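Local coordinates for protein 4-alpha-glucanotransferase (Corynebacterium glutamicum, PDB 5B68) that belongs to the amylomaltase family of enzymes, pairing a TIM-type barrel with an N-terminal beta-sandwich domain, at residues P543-Q546 and E547-R550. Numbering follows the deposited sequence.
Sequences PRRQ and EEYR. With SO4 (sulfate ion), chain I.
With CG anti to the backbone N (chi1 -169°) and a bend at chi3 (-70°), the side chain of Arg544 runs past Glu548, lays its CD over one face of the Tyr549 ring and brings its guanidinium round to the Glu548 carbonyl. Arg544 CD sits 3.7 Å from the Tyr549 ring centroid in a CH-pi contact displaced from the ring centre. Arg544 NH2 donates to Glu548 O at 2.9 Å; the oxygen lies near the plane of the guanidinium, while the nitrogen approaches from above the carbonyl plane. That same NH2 joins NH1 in gripping O3 of a sulfate ion, a likely crystallisation additive; the Arg544 NH1 to sulfate O3 distance is 2.7 Å. Arg544 NE forms a salt bridge to Glu535, so the group is held from several sides and its rotation is restricted.

The backbone between these side chains forms a short 3-10 turn, residues 546-548, in the surface connection that leads from barrel strand 528-531 to its parallel neighbour 553-556. A reciprocal pair of bonds links Arg545 and Glu548 at its start. Glu548 N donates to Arg545 O (2.8 Å), and the extended Glu548 side chain reaches back so that Glu548 OE1 takes the Arg545 N-H at 3.0 Å in a nearly straight bond (169°), the N-H approaching over the carboxylate plane. Ser537 and Ser539 hydrogen-bond to OE1 and OE2 of this carboxylate and limit its movement. A weak bond from Tyr549 N to Gln546 O follows.

Arg545 and Glu547 run alongside each other in the same direction, and a salt bridge joins Arg545 NE to Glu547 OE1 at 2.8 Å. The oxygen lies in the guanidinium plane, although the two flat groups are steeply inclined. A water at the edge of the buried Tyr549 ring hydrogen-bonds with Tyr549 OH at 2.6 Å and donates to Arg544 O.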
ATOM      1  N   PRO A 543      21.757 -18.432   8.690  1.00 34.84           N
ATOM      2  CA  PRO A 543      21.433 -17.144   8.075  1.00 30.12           C
ATOM      3  C   PRO A 543      21.998 -16.959   6.691  1.00 26.35           C
ATOM      4  O   PRO A 543      23.053 -17.510   6.328  1.00 25.93           O
ATOM      5  CB  PRO A 543      22.049 -16.129   9.052  1.00 31.16           C
ATOM      6  CG  PRO A 543      22.147 -16.860  10.376  1.00 33.82           C
ATOM      7  CD  PRO A 543      22.569 -18.254   9.912  1.00 33.53           C
ATOM      8  N   ARG A 544      21.328 -16.104   5.933  1.00 26.39           N
ATOM      9  CA  ARG A 544      21.788 -15.765   4.615  1.00 25.42           C
ATOM     10  C   ARG A 544      23.165 -15.049   4.604  1.00 23.57           C
ATOM     11  O   ARG A 544      23.364 -14.084   5.343  1.00 25.82           O
ATOM     12  CB  ARG A 544      20.755 -14.852   3.924  1.00 24.47           C
ATOM     13  CG  ARG A 544      21.022 -14.662   2.430  1.00 24.69           C
ATOM     14  CD  ARG A 544      19.947 -13.751   1.817  1.00 27.90           C
ATOM     15  NE  ARG A 544      18.654 -14.471   1.781  1.00 31.55           N
ATOM     16  CZ  ARG A 544      18.248 -15.251   0.787  1.00 29.73           C
ATOM     17  NH1 ARG A 544      17.053 -15.868   0.899  1.00 33.23           N
ATOM     18  NH2 ARG A 544      18.953 -15.423  -0.316  1.00 30.61           N
ATOM     19  N   ARG A 545      24.055 -15.474   3.735  1.00 24.04           N
ATOM     20  CA  ARG A 545      25.375 -14.817   3.655  1.00 26.70           C
ATOM     21  C   ARG A 545      25.254 -13.475   2.912  1.00 27.20           C
ATOM     22  O   ARG A 545      24.356 -13.263   2.041  1.00 23.84           O
ATOM     23  CB  ARG A 545      26.406 -15.682   2.920  1.00 27.56           C
ATOM     24  CG  ARG A 545      26.676 -17.073   3.561  1.00 30.47           C
ATOM     25  CD  ARG A 545      27.612 -17.860   2.653  1.00 29.65           C
ATOM     26  NE  ARG A 545      28.989 -17.364   2.738  1.00 32.83           N
ATOM     27  CZ  ARG A 545      29.821 -17.687   3.745  1.00 32.10           C
ATOM     28  NH1 ARG A 545      31.061 -17.195   3.754  1.00 29.38           N
ATOM     29  NH2 ARG A 545      29.409 -18.490   4.761  1.00 32.63           N
ATOM     30  N   GLN A 546      26.207 -12.603   3.155  1.00 23.16           N
ATOM     31  CA  GLN A 546      26.166 -11.293   2.519  1.00 25.09           C
ATOM     32  C   GLN A 546      25.963 -11.375   1.036  1.00 24.36           C
ATOM     33  O   GLN A 546      25.124 -10.628   0.441  1.00 24.94           O
ATOM     34  CB  GLN A 546      27.428 -10.498   2.814  1.00 24.07           C
ATOM     35  CG  GLN A 546      27.413  -9.085   2.288  1.00 26.15           C
ATOM     36  CD  GLN A 546      28.614  -8.353   2.820  1.00 25.83           C
ATOM     37  OE1 GLN A 546      29.744  -8.619   2.403  1.00 22.29           O
ATOM     38  NE2 GLN A 546      28.374  -7.443   3.742  1.00 22.91           N
ATOM     39  N   GLU A 547      26.773 -12.222   0.392  1.00 22.28           N
ATOM     40  CA  GLU A 547      26.764 -12.341  -1.042  1.00 23.33           C
ATOM     41  C   GLU A 547      25.496 -13.019  -1.600  1.00 22.71           C
ATOM     42  O   GLU A 547      25.246 -12.941  -2.774  1.00 22.85           O
ATOM     43  CB  GLU A 547      27.991 -13.072  -1.550  1.00 24.40           C
ATOM     44  CG  GLU A 547      28.131 -14.543  -1.109  1.00 26.06           C
ATOM     45  CD  GLU A 547      28.836 -14.725   0.217  1.00 28.50           C
ATOM     46  OE1 GLU A 547      29.310 -15.873   0.434  1.00 28.16           O
ATOM     47  OE2 GLU A 547      28.849 -13.787   1.065  1.00 26.34           O
ATOM     48  N   GLU A 548      24.693 -13.588  -0.753  1.00 23.76           N
ATOM     49  CA  GLU A 548      23.450 -14.256  -1.214  1.00 25.84           C
ATOM     50  C   GLU A 548      22.221 -13.358  -1.155  1.00 22.97           C
ATOM     51  O   GLU A 548      21.137 -13.855  -1.426  1.00 24.22           O
ATOM     52  CB  GLU A 548      23.168 -15.488  -0.329  1.00 26.18           C
ATOM     53  CG  GLU A 548      24.190 -16.610  -0.517  1.00 29.81           C
ATOM     54  CD  GLU A 548      24.129 -17.715   0.520  1.00 30.58           C
ATOM     55  OE1 GLU A 548      23.545 -17.588   1.610  1.00 30.50           O
ATOM     56  OE2 GLU A 548      24.761 -18.753   0.234  1.00 44.38           O
ATOM     57  N   TYR A 549      22.366 -12.100  -0.733  1.00 23.92           N
ATOM     58  CA  TYR A 549      21.263 -11.170  -0.699  1.00 25.50           C
ATOM     59  C   TYR A 549      20.966 -10.825  -2.173  1.00 27.07           C
ATOM     60  O   TYR A 549      21.886 -10.589  -3.005  1.00 25.94           O
ATOM     61  CB  TYR A 549      21.525  -9.946   0.234  1.00 23.88           C
ATOM     62  CG  TYR A 549      21.217 -10.154   1.684  1.00 21.83           C
ATOM     63  CD1 TYR A 549      22.037 -10.952   2.484  1.00 20.09           C
ATOM     64  CD2 TYR A 549      20.068  -9.667   2.246  1.00 19.71           C
ATOM     65  CE1 TYR A 549      21.715 -11.175   3.779  1.00 22.59           C
ATOM     66  CE2 TYR A 549      19.763  -9.859   3.555  1.00 22.15           C
ATOM     67  CZ  TYR A 549      20.584 -10.636   4.324  1.00 20.51           C
ATOM     68  OH  TYR A 549      20.251 -10.893   5.618  1.00 25.06           O
ATOM     69  N   ARG A 550      19.664 -10.889  -2.508  1.00 27.40           N
ATOM     70  CA  ARG A 550      19.151 -10.610  -3.848  1.00 31.14           C
ATOM     71  C   ARG A 550      19.482  -9.170  -4.226  1.00 24.90           C
ATOM     72  O   ARG A 550      19.218  -8.242  -3.445  1.00 26.26           O
ATOM     73  CB  ARG A 550      17.613 -10.665  -3.844  1.00 32.15           C
ATOM     74  CG  ARG A 550      16.949 -11.936  -4.253  1.00 43.26           C
ATOM     75  CD  ARG A 550      15.439 -11.642  -4.437  1.00 45.31           C
ATOM     76  NE  ARG A 550      15.191 -11.007  -5.748  1.00 50.58           N
ATOM     77  CZ  ARG A 550      14.056 -10.386  -6.114  1.00 50.18           C
ATOM     78  NH1 ARG A 550      13.020 -10.258  -5.269  1.00 53.82           N
ATOM     79  NH2 ARG A 550      13.957  -9.878  -7.333  1.00 46.69           N
TER
HETATM   80  S   SO4 I 808      16.617 -17.179  -2.645  1.00 83.79           S
HETATM   81  O1  SO4 I 808      17.189 -16.017  -3.385  1.00 70.29           O
HETATM   82  O2  SO4 I 808      16.742 -18.432  -3.461  1.00 77.05           O
HETATM   83  O3  SO4 I 808      17.302 -17.423  -1.352  1.00 78.25           O
HETATM   84  O4  SO4 I 808      15.220 -16.815  -2.328  1.00 71.59           O
HETATM   85  O   HOH W   1      21.710 -12.647   6.941  1.00 24.83           O